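Local coordinates for protein transcription regulator, Crp family (Thermus thermophilus, PDB 4EV0) that activates transcription from a set of promoters in a cAMP-dependent manner, binding DNA as a homodimer through winged helix-turn-helix motifs, at the interface of chains A and B. Sequence-based numbering; all coordinates share one arbitrary frame. Chains: chain A/B, Transcription regulator, Crp family.

Both contacts lie along one long helix of chain A, 113-155, where it runs beside the cyclic nucleotide-binding domain of chain B. Their C-alpha centres are about 13 Å apart, and A:Asp131 belongs to both. Contact 1 joins an earlier stretch of the helix to the short helix 76-81 and the loop after it, which carry cAMP-binding residues; contact 2 joins the next turns to strands 51-57 and 61-68. Arginine–aspartate salt bridges hold both, with the arginine on the helix in contact 1 and on the strands in contact 2. Together they tie each sensor domain to its partner's dimerisation helix.

Contact 1: the interface of chains A and B. Residues chain A 124, 127-128, 131; chain B 77, 81, 84, 86.
The long helix 113-155 of chain A packs against the short helix 76-81 of chain B and the loop that follows it, with A:Arg128 as the main polar link. Its CG lies anti to the carbonyl carbon (chi1 -81°) and the chain runs extended to NE, long enough to carry the charge across to chain B. The approach is side-on: NE of A:Arg128 bonds to OD2 of B:Asp81 at 2.6 Å, nearly straight, while its NH2 bonds to OD1 of B:Asp81 at 2.9 Å on the syn lone pair. The planes are 37° apart, and OD1 is tilted out of the guanidinium plane while OD2 stays in it. NH1 of A:Arg128 donates to the backbone carbonyl O of B:Glu84 at 2.6 Å, nearly end-on to the C=O, though the bond is bent and the oxygen lies out of the guanidinium plane; it needs no glutamate side chain.

B:Met77 slides past A:Arg128 in the opposite direction. Its bent, flexible thioether chain brings the methyl CE to 3.4 Å from CG of the arginine and toward the rim of one guanidinium face. The small A:Ala124 leaves room for this chain, its CB 4.0 Å from CG of B:Met77, and A:Leu127 adds an apolar neighbour with CD2 4.0 Å from B:Met77 SD. A leucine in place of A:Arg128 would probably leave the carboxylate of B:Asp81 without its cationic mate and the B:Glu84 carbonyl without this donor.

B:Met77 and B:Ser86, which also lines the patch, belong to the cAMP-binding site. The contact thus places the cAMP pocket of one subunit against the dimerisation helix of the other, a plausible route for relaying nucleotide binding.

Contact 2: the interface of chains A and B. Residues chain A 131, 134-135, 138; chain B 55, 57, 63.
The carboxylate of A:Asp135 on the long helix receives two arginines of chain B, which reach OD1 from the same face. B:Arg55 crosses it at about a right angle, presenting the NE side of its guanidinium with the planes 34° apart. NH2 of B:Arg55 reaches OD2 of A:Asp135 at 2.7 Å, and NE is shared by the two oxygens, lying 3.1 Å from OD1. The B:Arg63 side chain approaches at a slant, but its guanidinium plane is turned 72° from the carboxylate. NH2 of B:Arg63 meets OD1 of A:Asp135 at 2.7 Å in an almost straight bond, from above the carboxylate plane. The bend at chi3 (65°) turns the guanidinium toward the helix, where the rim of one face lies over the carbonyl carbon of A:Leu134. Water 1 sits at the guanidinium edge, 2.9 Å from NH1 of B:Arg63, and links it to OD1 of A:Asp131.

The methylene CB of A:Asp131 packs over one face of the B:Arg55 guanidinium near its rim. B:His57 turns its ring edge toward the helix, with CE1 3.4 Å from the backbone O of A:Asp135 and 3.9 Å from CB of A:Ser138, whose small side chain suits the close approach. A short aspartate suits the helix surface, while long arginines reach it from the sheet.

The three chain B residues come from strands 51-57 and 61-68 of the cyclic nucleotide-binding domain, so the contact braces this strand pair against the partner's dimerisation helix.

Contact 1: the interface of chains A and B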
loop_
_atom_site.group_PDB
_atom_site.type_symbol
_atom_site.label_atom_id
_atom_site.label_comp_id
_atom_site.label_asym_id
_atom_site.label_seq_id
_atom_site.Cartn_x
_atom_site.Cartn_y
_atom_site.Cartn_z
ATOM N N ALA A 124 -0.744 0.755 -13.671
ATOM C CA ALA A 124 0.068 1.968 -13.546
ATOM C C ALA A 124 -0.725 3.109 -12.917
ATOM O O ALA A 124 -0.201 3.851 -12.095
ATOM C CB ALA A 124 0.614 2.389 -14.905
ATOM N N LEU A 127 -1.177 2.256 -9.151
ATOM C CA LEU A 127 0.051 2.500 -8.415
ATOM C C LEU A 127 0.265 3.989 -8.159
ATOM O O LEU A 127 0.799 4.369 -7.120
ATOM C CB LEU A 127 1.250 1.903 -9.136
ATOM C CG LEU A 127 2.443 1.783 -8.197
ATOM C CD1 LEU A 127 2.051 1.108 -6.887
ATOM C CD2 LEU A 127 3.587 1.028 -8.870
ATOM N N ARG A 128 -0.164 4.829 -9.101
ATOM C CA ARG A 128 -0.133 6.275 -8.885
ATOM C C ARG A 128 -0.974 6.630 -7.673
ATOM O O ARG A 128 -0.534 7.395 -6.820
ATOM C CB ARG A 128 -0.659 7.049 -10.098
ATOM C CG ARG A 128 0.348 7.244 -11.219
ATOM C CD ARG A 128 -0.238 7.891 -12.488
ATOM N NE ARG A 128 0.659 7.695 -13.627
ATOM C CZ ARG A 128 1.845 8.303 -13.767
ATOM N NH1 ARG A 128 2.292 9.165 -12.853
ATOM N NH2 ARG A 128 2.597 8.044 -14.824
ATOM N N ASP A 131 0.643 5.527 -4.364
ATOM C CA ASP A 131 1.738 6.362 -3.925
ATOM C C ASP A 131 1.180 7.599 -3.253
ATOM O O ASP A 131 1.707 8.059 -2.236
ATOM C CB ASP A 131 2.614 6.766 -5.106
ATOM C CG ASP A 131 3.393 5.592 -5.690
ATOM O OD1 ASP A 131 3.505 4.542 -5.011
ATOM O OD2 ASP A 131 3.896 5.733 -6.834
ATOM N N MET B 77 5.632 3.906 -15.774
ATOM C CA MET B 77 4.294 4.470 -15.648
ATOM C C MET B 77 4.037 5.594 -16.660
ATOM O O MET B 77 3.026 5.576 -17.358
ATOM C CB MET B 77 4.012 4.888 -14.201
ATOM C CG MET B 77 3.994 3.688 -13.241
ATOM S SD MET B 77 4.275 4.002 -11.457
ATOM C CE MET B 77 2.990 5.169 -11.055
ATOM N N ASP B 81 1.078 5.456 -19.471
ATOM C CA ASP B 81 -0.118 6.309 -19.419
ATOM C C ASP B 81 0.102 7.763 -19.856
ATOM O O ASP B 81 -0.848 8.549 -19.914
ATOM C CB ASP B 81 -0.765 6.267 -18.023
ATOM C CG ASP B 81 0.170 6.749 -16.913
ATOM O OD1 ASP B 81 1.144 7.491 -17.221
ATOM O OD2 ASP B 81 -0.078 6.383 -15.722
ATOM N N GLU B 84 2.585 12.410 -15.761
ATOM C CA GLU B 84 3.869 12.866 -15.243
ATOM C C GLU B 84 4.558 11.753 -14.467
ATOM O O GLU B 84 3.916 10.776 -14.053
ATOM C CB GLU B 84 3.696 14.102 -14.370
ATOM C CG GLU B 84 3.101 15.276 -15.101
ATOM C CD GLU B 84 2.786 16.429 -14.176
ATOM O OE1 GLU B 84 2.559 16.179 -12.968
ATOM O OE2 GLU B 84 2.772 17.586 -14.661
ATOM N N SER B 86 5.752 9.779 -11.550
ATOM C CA SER B 86 5.215 9.672 -10.203
ATOM C C SER B 86 6.305 9.766 -9.125
ATOM O O SER B 86 5.996 9.828 -7.943
ATOM C CB SER B 86 4.436 8.369 -10.057
ATOM O OG SER B 86 5.271 7.259 -10.328
#

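Contact 2: the interface of chains A and B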
loop_
_atom_site.group_PDB
_atom_site.type_symbol
_atom_site.label_atom_id
_atom_site.label_comp_id
_atom_site.label_asym_id
_atom_site.label_seq_id
_atom_site.Cartn_x
_atom_site.Cartn_y
_atom_site.Cartn_z
ATOM N N ASP A 131 0.643 5.527 -4.364
ATOM C CA ASP A 131 1.738 6.362 -3.925
ATOM C C ASP A 131 1.180 7.599 -3.253
ATOM O O ASP A 131 1.707 8.059 -2.236
ATOM C CB ASP A 131 2.614 6.766 -5.106
ATOM C CG ASP A 131 3.393 5.592 -5.690
ATOM O OD1 ASP A 131 3.505 4.542 -5.011
ATOM O OD2 ASP A 131 3.896 5.733 -6.834
ATOM N N LEU A 134 0.175 6.473 0.149
ATOM C CA LEU A 134 1.347 6.204 0.985
ATOM C C LEU A 134 2.096 7.462 1.463
ATOM O O LEU A 134 2.720 7.444 2.529
ATOM C CB LEU A 134 2.323 5.248 0.281
ATOM C CG LEU A 134 1.920 3.769 0.228
ATOM C CD1 LEU A 134 2.998 2.934 -0.437
ATOM C CD2 LEU A 134 1.649 3.226 1.609
ATOM N N ASP A 135 2.056 8.531 0.661
ATOM C CA ASP A 135 2.515 9.850 1.093
ATOM C C ASP A 135 1.709 10.221 2.333
ATOM O O ASP A 135 2.250 10.728 3.325
ATOM C CB ASP A 135 2.219 10.912 0.033
ATOM C CG ASP A 135 3.185 10.891 -1.146
ATOM O OD1 ASP A 135 4.250 10.219 -1.094
ATOM O OD2 ASP A 135 2.867 11.600 -2.126
ATOM N N SER A 138 2.562 8.294 5.750
ATOM C CA SER A 138 3.695 8.861 6.472
ATOM C C SER A 138 3.208 9.917 7.422
ATOM O O SER A 138 3.520 9.893 8.621
ATOM C CB SER A 138 4.685 9.519 5.516
ATOM O OG SER A 138 5.689 8.608 5.119
ATOM N N ARG B 55 9.867 10.203 -3.705
ATOM C CA ARG B 55 8.809 11.176 -3.892
ATOM C C ARG B 55 9.060 12.318 -2.930
ATOM O O ARG B 55 9.703 12.138 -1.890
ATOM C CB ARG B 55 7.433 10.547 -3.602
ATOM C CG ARG B 55 6.821 9.784 -4.805
ATOM C CD ARG B 55 5.499 9.069 -4.472
ATOM N NE ARG B 55 4.384 9.975 -4.216
ATOM C CZ ARG B 55 3.521 10.399 -5.138
ATOM N NH1 ARG B 55 3.648 10.019 -6.408
ATOM N NH2 ARG B 55 2.526 11.214 -4.795
ATOM N N HIS B 57 7.326 15.431 -0.599
ATOM C CA HIS B 57 6.112 15.915 0.041
ATOM C C HIS B 57 6.454 16.592 1.384
ATOM O O HIS B 57 7.618 16.616 1.801
ATOM C CB HIS B 57 5.113 14.763 0.225
ATOM C CG HIS B 57 5.544 13.730 1.229
ATOM N ND1 HIS B 57 4.640 12.989 1.962
ATOM C CD2 HIS B 57 6.773 13.316 1.618
ATOM C CE1 HIS B 57 5.297 12.169 2.767
ATOM N NE2 HIS B 57 6.591 12.349 2.584
ATOM N N ARG B 63 10.770 10.868 0.533
ATOM C CA ARG B 63 10.489 9.518 0.969
ATOM C C ARG B 63 11.019 8.560 -0.086
ATOM O O ARG B 63 10.447 8.451 -1.165
ATOM C CB ARG B 63 8.983 9.334 1.150
ATOM C CG ARG B 63 8.574 7.922 1.526
ATOM C CD ARG B 63 7.097 7.847 1.908
ATOM N NE ARG B 63 6.231 8.162 0.777
ATOM C CZ ARG B 63 5.825 7.260 -0.103
ATOM N NH1 ARG B 63 6.217 5.997 0.021
ATOM N NH2 ARG B 63 5.031 7.619 -1.101
HETATM O O HOH W 1 4.962 4.699 -2.233
#